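Local coordinates for protein packaging enzyme P4 (Pseudomonas phage phi13, PDB 4BLP) that hydrolyses nucleoside triphosphates as a hexameric RecA-type helicase, probably to drive packaging of viral RNA into the procapsid, at the interface of chains A and B. Numbering follows the deposited sequence. Chains: chain A/B, Packaging enzyme P4.

Contact 1: the interface of chains A and B. Residues chain A 177-178; chain B 240, 243-244, 276-277, 294.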
loop_
_atom_site.group_PDB
_atom_site.type_symbol
_atom_site.label_atom_id
_atom_site.label_comp_id
_atom_site.label_asym_id
_atom_site.label_seq_id
_atom_site.Cartn_x
_atom_site.Cartn_y
_atom_site.Cartn_z
ATOM N N PRO A 177 -16.451 -24.843 -7.221
ATOM C CA PRO A 177 -15.951 -25.867 -8.163
ATOM C C PRO A 177 -17.107 -26.711 -8.735
ATOM O O PRO A 177 -18.071 -27.014 -8.025
ATOM C CB PRO A 177 -15.019 -26.741 -7.308
ATOM C CG PRO A 177 -15.544 -26.553 -5.898
ATOM C CD PRO A 177 -16.046 -25.139 -5.834
ATOM N N GLY A 178 -16.980 -27.072 -10.001
ATOM C CA GLY A 178 -17.954 -27.888 -10.724
ATOM C C GLY A 178 -18.290 -29.151 -9.956
ATOM O O GLY A 178 -17.400 -29.787 -9.388
ATOM N N THR B 240 -10.180 -22.339 -7.862
ATOM C CA THR B 240 -11.525 -22.617 -8.404
ATOM C C THR B 240 -11.569 -22.225 -9.871
ATOM O O THR B 240 -12.163 -22.942 -10.659
ATOM C CB THR B 240 -12.605 -21.926 -7.576
ATOM O OG1 THR B 240 -12.560 -22.496 -6.227
ATOM C CG2 THR B 240 -14.012 -22.132 -8.176
ATOM N N ASN B 243 -9.680 -24.848 -11.776
ATOM C CA ASN B 243 -10.507 -26.045 -11.721
ATOM C C ASN B 243 -11.633 -26.007 -12.763
ATOM O O ASN B 243 -11.874 -26.990 -13.482
ATOM C CB ASN B 243 -11.132 -26.173 -10.315
ATOM C CG ASN B 243 -11.934 -27.432 -10.187
ATOM O OD1 ASN B 243 -11.368 -28.486 -9.879
ATOM N ND2 ASN B 243 -13.249 -27.365 -10.427
ATOM N N ASN B 244 -12.347 -24.869 -12.822
ATOM C CA ASN B 244 -13.531 -24.778 -13.656
ATOM C C ASN B 244 -13.184 -24.628 -15.141
ATOM O O ASN B 244 -13.997 -25.027 -15.986
ATOM C CB ASN B 244 -14.456 -23.677 -13.148
ATOM C CG ASN B 244 -15.167 -24.074 -11.862
ATOM O OD1 ASN B 244 -14.992 -25.217 -11.338
ATOM N ND2 ASN B 244 -15.970 -23.162 -11.309
ATOM N N SER B 276 -12.313 -25.752 -2.861
ATOM C CA SER B 276 -12.081 -24.975 -4.082
ATOM C C SER B 276 -11.920 -25.801 -5.347
ATOM O O SER B 276 -11.941 -25.230 -6.441
ATOM C CB SER B 276 -10.792 -24.156 -3.916
ATOM O OG SER B 276 -10.856 -23.368 -2.737
ATOM N N VAL B 277 -11.679 -27.109 -5.222
ATOM C CA VAL B 277 -11.285 -27.909 -6.390
ATOM C C VAL B 277 -12.015 -29.233 -6.474
ATOM O O VAL B 277 -12.657 -29.638 -5.515
ATOM C CB VAL B 277 -9.747 -28.180 -6.357
ATOM C CG1 VAL B 277 -8.940 -26.858 -6.470
ATOM C CG2 VAL B 277 -9.340 -28.959 -5.089
ATOM N N ARG B 294 -14.496 -35.194 -5.741
ATOM C CA ARG B 294 -15.825 -35.002 -6.312
ATOM C C ARG B 294 -15.878 -35.956 -7.481
ATOM O O ARG B 294 -15.156 -35.748 -8.471
ATOM C CB ARG B 294 -16.039 -33.540 -6.776
ATOM C CG ARG B 294 -15.937 -32.519 -5.652
ATOM C CD ARG B 294 -16.101 -31.082 -6.115
ATOM N NE ARG B 294 -15.474 -30.191 -5.121
ATOM C CZ ARG B 294 -16.078 -29.694 -4.048
ATOM N NH1 ARG B 294 -17.366 -29.932 -3.832
ATOM N NH2 ARG B 294 -15.405 -28.941 -3.191
HETATM O O HOH W 1 -14.837 -29.747 -10.560
#
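CG of the A:Pro177 ring lies over one face of the B:Arg294 guanidinium, 3.4 Å above its plane and toward the rim, while the carbonyl group of B:Val277 sits in plane at the guanidinium edge. The two side chains cross at about a right angle. In this RecA-type packaging NTPase the pairing illustrates how a flat cation can be held by a bond within its own chain while it packs against a neighbour. The NE of B:Arg294, at the end of an extended chain, donates to B:Val277 O at 2.9 Å; the bond is nearly straight at the hydrogen (175°), although NE stands above the carbonyl plane.

The second flat pair is a tandem of asparagines on B helix 233-248. The side-chain oxygen OD1 of B:Asn244 is gripped from opposite faces of its amide plane, by the backbone A:Gly178 N at 3.0 Å and by B:Asn243 ND2 at 2.9 Å. The oxygen lies almost exactly in the amide plane of B:Asn243. The same ND2 also meets water 1 at 2.9 Å, and the water continues to A:Gly178 O at 2.8 Å. With CG opposite the backbone N (chi1 -177°), the B:Asn243 amide reaches the A loop, and its ND2 lies 3.6 Å from A:Pro177 CB. From a different direction, B:Ser276 O approaches the same CB at 3.5 Å; it also accepts B:Thr240 OG1 on an in-plane lone pair.

Contact 2: the interface of chains A and B. Residues chain A 40-41; chain B 44-46, 116-117, 120.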
loop_
_atom_site.group_PDB
_atom_site.type_symbol
_atom_site.label_atom_id
_atom_site.label_comp_id
_atom_site.label_asym_id
_atom_site.label_seq_id
_atom_site.Cartn_x
_atom_site.Cartn_y
_atom_site.Cartn_z
ATOM N N VAL A 40 -16.041 0.837 -23.928
ATOM C CA VAL A 40 -14.997 1.842 -24.096
ATOM C C VAL A 40 -15.014 2.755 -22.846
ATOM O O VAL A 40 -16.110 3.184 -22.414
ATOM C CB VAL A 40 -15.213 2.671 -25.381
ATOM C CG1 VAL A 40 -14.221 3.828 -25.471
ATOM C CG2 VAL A 40 -15.150 1.785 -26.628
ATOM N N GLU A 41 -13.847 3.031 -22.263
ATOM C CA GLU A 41 -13.775 3.912 -21.078
ATOM C C GLU A 41 -14.136 5.340 -21.481
ATOM O O GLU A 41 -13.607 5.851 -22.486
ATOM C CB GLU A 41 -12.375 3.896 -20.438
ATOM C CG GLU A 41 -12.027 2.539 -19.811
ATOM C CD GLU A 41 -10.598 2.471 -19.297
ATOM O OE1 GLU A 41 -9.761 3.315 -19.696
ATOM O OE2 GLU A 41 -10.286 1.509 -18.571
ATOM N N SER B 44 -7.970 1.221 -24.215
ATOM C CA SER B 44 -9.317 1.038 -23.642
ATOM C C SER B 44 -10.204 2.254 -23.924
ATOM O O SER B 44 -11.376 2.260 -23.526
ATOM C CB SER B 44 -9.242 0.765 -22.136
ATOM O OG SER B 44 -8.541 1.802 -21.467
ATOM N N THR B 45 -9.682 3.272 -24.637
ATOM C CA THR B 45 -10.450 4.502 -24.897
ATOM C C THR B 45 -10.753 4.698 -26.382
ATOM O O THR B 45 -11.407 5.669 -26.740
ATOM C CB THR B 45 -9.694 5.724 -24.349
ATOM O OG1 THR B 45 -8.427 5.762 -25.008
ATOM C CG2 THR B 45 -9.478 5.654 -22.834
ATOM N N ASN B 46 -10.253 3.796 -27.239
ATOM C CA ASN B 46 -10.450 3.844 -28.686
ATOM C C ASN B 46 -11.467 2.739 -29.061
ATOM O O ASN B 46 -11.202 1.556 -28.836
ATOM C CB ASN B 46 -9.085 3.667 -29.376
ATOM C CG ASN B 46 -9.177 3.638 -30.876
ATOM O OD1 ASN B 46 -9.503 2.617 -31.474
ATOM N ND2 ASN B 46 -8.902 4.759 -31.516
ATOM N N ASN B 116 -5.961 -2.861 -22.421
ATOM C CA ASN B 116 -5.771 -2.157 -21.164
ATOM C C ASN B 116 -6.990 -2.357 -20.248
ATOM O O ASN B 116 -8.127 -2.287 -20.723
ATOM C CB ASN B 116 -5.593 -0.653 -21.441
ATOM C CG ASN B 116 -5.304 0.145 -20.183
ATOM O OD1 ASN B 116 -4.373 -0.163 -19.422
ATOM N ND2 ASN B 116 -6.119 1.142 -19.921
ATOM N N ASN B 117 -6.772 -2.628 -18.930
ATOM C CA ASN B 117 -7.912 -2.754 -17.981
ATOM C C ASN B 117 -8.964 -3.714 -18.504
ATOM O O ASN B 117 -10.171 -3.435 -18.457
ATOM C CB ASN B 117 -8.555 -1.358 -17.756
ATOM C CG ASN B 117 -7.637 -0.411 -17.042
ATOM O OD1 ASN B 117 -6.702 -0.837 -16.365
ATOM N ND2 ASN B 117 -7.957 0.877 -17.081
ATOM N N ARG B 120 -12.307 -4.763 -16.560
ATOM C CA ARG B 120 -13.178 -3.663 -16.095
ATOM C C ARG B 120 -14.697 -3.931 -16.216
ATOM O O ARG B 120 -15.458 -3.341 -15.447
ATOM C CB ARG B 120 -12.840 -2.357 -16.827
ATOM C CG ARG B 120 -13.157 -2.368 -18.322
ATOM C CD ARG B 120 -12.710 -1.033 -18.909
ATOM N NE ARG B 120 -12.976 -0.946 -20.347
ATOM C CZ ARG B 120 -12.121 -1.364 -21.281
ATOM N NH1 ARG B 120 -10.977 -1.946 -20.931
ATOM N NH2 ARG B 120 -12.396 -1.182 -22.573
#
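A:Glu41 N points almost straight down the carbonyl of B:Ser44, giving a backbone hydrogen bond to its O of 2.9 Å (167° at the hydrogen). This bond anchors the glutamate where its carboxylate can be shared between two B segments, an instructive case of one acidic group joining pieces distant in sequence. The side chain runs extended beyond CG, which carries both oxygens across the boundary. OE1 receives the hydroxyl OG of B:Ser44 at 2.6 Å, from above the carboxylate plane. OE2 instead uses its syn lone pair for B:Asn117 ND2 at 2.8 Å; the bond is nearly straight and OE2 lies in the plane of the amide, which is turned 43° from the carboxylate.

A second-shell amide orients the serine: B:Asn116 ND2 gives a 2.9 Å bond to B:Ser44 OG, which would favour the serine hydrogen pointing at the glutamate. That hydroxyl stands between the backbone N and the carbonyl carbon (chi1 56°), directed toward both partners. B:Arg120 NH1 donates to B:Asn117 O at 3.0 Å, bracing the residue that binds OE2. The arginine CD and NE pass beside A:Glu41 CG; NE remains 4.1 Å from OE2, so its charge may favour the carboxylate without touching it. Nearby, A:Val40 CG1 rests against B:Thr45 O at 3.6 Å.

A gives residues 40-41 of its N-terminal loop, B gives 44-45 ahead of helix 47-50 with the segment around 3-10 helix 118-121, so the patch is not symmetric.

Contact 3: the interface of chains A and B. Residues chain A 191-193; chain B 122-126.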
loop_
_atom_site.group_PDB
_atom_site.type_symbol
_atom_site.label_atom_id
_atom_site.label_comp_id
_atom_site.label_asym_id
_atom_site.label_seq_id
_atom_site.Cartn_x
_atom_site.Cartn_y
_atom_site.Cartn_z
ATOM N N ALA A 191 -20.423 -16.382 -14.445
ATOM C CA ALA A 191 -18.995 -16.148 -14.258
ATOM C C ALA A 191 -18.673 -14.949 -13.354
ATOM O O ALA A 191 -17.873 -15.109 -12.442
ATOM C CB ALA A 191 -18.328 -15.948 -15.621
ATOM N N ASP A 192 -19.205 -13.748 -13.639
ATOM C CA ASP A 192 -18.812 -12.553 -12.834
ATOM C C ASP A 192 -19.975 -12.029 -11.996
ATOM O O ASP A 192 -21.097 -12.530 -12.076
ATOM C CB ASP A 192 -18.264 -11.447 -13.761
ATOM C CG ASP A 192 -19.349 -10.653 -14.447
ATOM O OD1 ASP A 192 -20.266 -11.279 -15.031
ATOM O OD2 ASP A 192 -19.363 -9.402 -14.293
ATOM N N LEU A 193 -19.701 -10.991 -11.212
ATOM C CA LEU A 193 -20.717 -10.379 -10.359
ATOM C C LEU A 193 -21.901 -9.825 -11.187
ATOM O O LEU A 193 -23.051 -9.944 -10.743
ATOM C CB LEU A 193 -20.036 -9.229 -9.572
ATOM C CG LEU A 193 -20.992 -8.319 -8.772
ATOM C CD1 LEU A 193 -21.633 -9.099 -7.611
ATOM C CD2 LEU A 193 -20.195 -7.121 -8.239
ATOM N N THR B 122 -16.044 -7.018 -15.965
ATOM C CA THR B 122 -16.296 -8.311 -15.295
ATOM C C THR B 122 -15.682 -8.317 -13.899
ATOM O O THR B 122 -14.694 -9.032 -13.639
ATOM C CB THR B 122 -15.711 -9.487 -16.153
ATOM O OG1 THR B 122 -14.323 -9.251 -16.377
ATOM C CG2 THR B 122 -16.442 -9.693 -17.487
ATOM N N PRO B 123 -16.290 -7.573 -12.959
ATOM C CA PRO B 123 -15.789 -7.589 -11.584
ATOM C C PRO B 123 -16.036 -8.954 -10.938
ATOM O O PRO B 123 -17.038 -9.607 -11.240
ATOM C CB PRO B 123 -16.620 -6.501 -10.874
ATOM C CG PRO B 123 -17.893 -6.397 -11.696
ATOM C CD PRO B 123 -17.486 -6.714 -13.113
ATOM N N LEU B 124 -15.094 -9.375 -10.061
ATOM C CA LEU B 124 -15.203 -10.635 -9.306
ATOM C C LEU B 124 -15.417 -11.807 -10.279
ATOM O O LEU B 124 -16.268 -12.660 -10.065
ATOM C CB LEU B 124 -16.346 -10.551 -8.268
ATOM C CG LEU B 124 -16.325 -9.345 -7.315
ATOM C CD1 LEU B 124 -17.399 -9.488 -6.262
ATOM C CD2 LEU B 124 -14.922 -9.132 -6.668
ATOM N N LEU B 125 -14.612 -11.835 -11.332
ATOM C CA LEU B 125 -14.741 -12.829 -12.379
ATOM C C LEU B 125 -14.222 -14.193 -11.917
ATOM O O LEU B 125 -13.030 -14.352 -11.591
ATOM C CB LEU B 125 -13.946 -12.374 -13.617
ATOM C CG LEU B 125 -13.965 -13.325 -14.817
ATOM C CD1 LEU B 125 -15.415 -13.517 -15.345
ATOM C CD2 LEU B 125 -13.089 -12.741 -15.907
ATOM N N SER B 126 -15.119 -15.127 -11.896
ATOM C CA SER B 126 -14.796 -16.543 -11.679
ATOM C C SER B 126 -15.016 -17.262 -13.020
ATOM O O SER B 126 -15.049 -16.611 -14.086
ATOM C CB SER B 126 -15.635 -17.141 -10.537
ATOM O OG SER B 126 -15.204 -18.481 -10.261
#
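The A loop that follows strand 187-189, together with the first turn of A helix 193-205, runs against the B loop 122-126, just beyond the 3-10 helix 118-121. Two backbone hydrogen bonds of opposite sense fasten the loops, an example of an interface whose polar links depend on main-chain shape. B:Ser126 N donates to A:Ala191 O at 2.8 Å, standing above the carbonyl plane. In return the backbone N of A:Leu193, the first residue of helix 193-205, donates to B:Pro123 O at 3.0 Å along a nearly straight path, so a carbonyl of the neighbour serves an N-H at the helix start.

Between these bonds A:Asp192 turns its side chain toward B. Its CG stands between the backbone N and the carbonyl carbon (chi1 80°), which lays OD2 beside B:Thr122 CA at 3.4 Å and B:Pro123 CD at 3.5 Å. CD1 of B:Leu125 packs against A:Ala191 CB at 3.8 Å and also against the aspartate CB. A:Leu193 and B:Leu124 run side by side, pointing the same way, with CB against CB.

By tying the start of a helix in one subunit to a loop of the next, the site likely keeps adjacent subunits in register within the hexamer.

Contact 4: the interface of chains A and B. Residues chain A 155, 216, 220, 260; chain B 233, 236, 271-272, 275.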
loop_
_atom_site.group_PDB
_atom_site.type_symbol
_atom_site.label_atom_id
_atom_site.label_comp_id
_atom_site.label_asym_id
_atom_site.label_seq_id
_atom_site.Cartn_x
_atom_site.Cartn_y
_atom_site.Cartn_z
ATOM N N THR A 155 -16.976 -24.360 6.008
ATOM C CA THR A 155 -16.883 -25.401 4.954
ATOM C C THR A 155 -17.657 -26.707 5.212
ATOM O O THR A 155 -18.073 -27.331 4.237
ATOM C CB THR A 155 -15.429 -25.748 4.616
ATOM O OG1 THR A 155 -14.741 -26.081 5.821
ATOM C CG2 THR A 155 -14.736 -24.647 3.858
ATOM N N ARG A 216 -19.091 -16.713 -2.401
ATOM C CA ARG A 216 -17.657 -16.916 -2.132
ATOM C C ARG A 216 -16.785 -15.828 -2.769
ATOM O O ARG A 216 -15.904 -15.271 -2.109
ATOM C CB ARG A 216 -17.302 -18.249 -2.769
ATOM C CG ARG A 216 -16.198 -18.914 -2.099
ATOM C CD ARG A 216 -16.231 -20.347 -2.554
ATOM N NE ARG A 216 -14.972 -20.923 -2.146
ATOM C CZ ARG A 216 -14.077 -21.402 -2.985
ATOM N NH1 ARG A 216 -14.335 -21.449 -4.289
ATOM N NH2 ARG A 216 -12.937 -21.876 -2.534
ATOM N N PHE A 220 -14.183 -13.193 -1.100
ATOM C CA PHE A 220 -12.786 -13.132 -1.512
ATOM C C PHE A 220 -12.394 -11.816 -2.144
ATOM O O PHE A 220 -11.264 -11.364 -1.938
ATOM C CB PHE A 220 -12.479 -14.262 -2.516
ATOM C CG PHE A 220 -12.577 -15.672 -1.989
ATOM C CD1 PHE A 220 -12.586 -15.927 -0.625
ATOM C CD2 PHE A 220 -12.655 -16.748 -2.858
ATOM C CE1 PHE A 220 -12.638 -17.225 -0.146
ATOM C CE2 PHE A 220 -12.679 -18.056 -2.375
ATOM C CZ PHE A 220 -12.647 -18.286 -1.025
ATOM N N MET A 260 -15.581 -16.619 6.461
ATOM C CA MET A 260 -14.239 -17.049 6.890
ATOM C C MET A 260 -13.688 -16.192 8.027
ATOM O O MET A 260 -12.564 -15.668 7.983
ATOM C CB MET A 260 -13.260 -17.075 5.715
ATOM C CG MET A 260 -13.651 -18.044 4.644
ATOM S SD MET A 260 -12.258 -18.212 3.535
ATOM C CE MET A 260 -12.765 -19.727 2.772
ATOM N N VAL B 233 -6.739 -15.304 0.256
ATOM C CA VAL B 233 -7.998 -15.905 -0.230
ATOM C C VAL B 233 -8.042 -15.892 -1.747
ATOM O O VAL B 233 -8.747 -16.729 -2.348
ATOM C CB VAL B 233 -9.243 -15.256 0.397
ATOM C CG1 VAL B 233 -9.294 -15.522 1.912
ATOM C CG2 VAL B 233 -9.322 -13.773 0.053
ATOM N N TYR B 236 -7.454 -19.323 -3.208
ATOM C CA TYR B 236 -8.612 -20.238 -3.314
ATOM C C TYR B 236 -9.430 -19.915 -4.559
ATOM O O TYR B 236 -9.829 -20.833 -5.293
ATOM C CB TYR B 236 -9.498 -20.145 -2.069
ATOM C CG TYR B 236 -8.769 -20.352 -0.759
ATOM C CD1 TYR B 236 -7.914 -21.442 -0.573
ATOM C CD2 TYR B 236 -8.969 -19.485 0.313
ATOM C CE1 TYR B 236 -7.236 -21.637 0.635
ATOM C CE2 TYR B 236 -8.332 -19.692 1.538
ATOM C CZ TYR B 236 -7.449 -20.757 1.687
ATOM O OH TYR B 236 -6.818 -20.978 2.891
ATOM N N ASN B 271 -8.915 -27.594 4.360
ATOM C CA ASN B 271 -10.371 -27.631 4.114
ATOM C C ASN B 271 -10.770 -26.580 3.061
ATOM O O ASN B 271 -11.614 -26.862 2.197
ATOM C CB ASN B 271 -11.124 -27.355 5.417
ATOM C CG ASN B 271 -11.134 -28.527 6.362
ATOM O OD1 ASN B 271 -10.837 -29.665 5.988
ATOM N ND2 ASN B 271 -11.476 -28.268 7.614
ATOM N N ASN B 272 -10.164 -25.369 3.127
ATOM C CA ASN B 272 -10.488 -24.309 2.148
ATOM C C ASN B 272 -10.026 -24.719 0.750
ATOM O O ASN B 272 -10.713 -24.427 -0.249
ATOM C CB ASN B 272 -9.869 -22.979 2.553
ATOM C CG ASN B 272 -10.472 -22.377 3.800
ATOM O OD1 ASN B 272 -11.611 -22.660 4.173
ATOM N ND2 ASN B 272 -9.732 -21.522 4.484
ATOM N N ALA B 275 -12.415 -27.264 -0.649
ATOM C CA ALA B 275 -13.674 -26.594 -1.007
ATOM C C ALA B 275 -13.544 -25.845 -2.321
ATOM O O ALA B 275 -14.558 -25.389 -2.865
ATOM C CB ALA B 275 -14.070 -25.622 0.101
HETATM O O HOH W 2 -12.280 -22.100 0.123
#
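A:Arg216 NH2 meets water 2 at 2.7 Å, almost straight at the hydrogen (171°) and at the edge of the guanidinium plane, and the water passes the link to B:Asn272 O at 2.8 Å. The A side here belongs to the RecA-type NTPase core: A:Thr155 lies in the Walker A motif, or P-loop. This arrangement exemplifies how a buttressed aromatic ring can position a charged group at a subunit boundary. One face of the A:Arg216 guanidinium is covered near its rim by A:Phe220 CE2, and B:Ala275 O lies over the opposite face.

The phenyl ring of A:Phe220 has a carbonyl on each side: A:Arg216 O off toward the rim, and B:Val233 O above the centre, 3.9 Å from the plane. A:Arg216 NH2 and A:Met260 SD approach its edge. CD1 touches B:Val233 CB at 3.6 Å, whereas the far end of the ring, at CZ, meets B:Tyr236 CB at 3.8 Å. These two B residues lie about one turn apart on helix 233-248, which thereby follows the length of the phenyl group.

Farther along, A:Met260, extended beyond CG (chi2 -168°), brings its terminal methyl CE to B:Asn272 OD1 at 3.4 Å, the side chains arriving from opposite directions. The methyl CG2 of A:Thr155 crosses toward the same OD1 and also touches B:Ala275 CB at 3.9 Å. B:Asn272 CB lies over one face of the B:Tyr236 ring.

Contacts 1 and 4 are neighbours, their C-alpha centres about 12 Å apart, and both draw on B helix 233-248; contact 4 uses B residue 275 and contact 1 the next two, 276 and 277. Contact 3 stands about 16 Å from contact 1 and 17 Å from each of contacts 2 and 4, whereas contacts 2 and 4 are separated by about 32 Å. The 3-10 helix 118-121 of B connects the segments used in contacts 2 and 3. Each subunit thus offers different surfaces to its two neighbours, as expected for a hexameric ring, and contact 4 places the P-loop of one subunit beside helix 266-274 of the next.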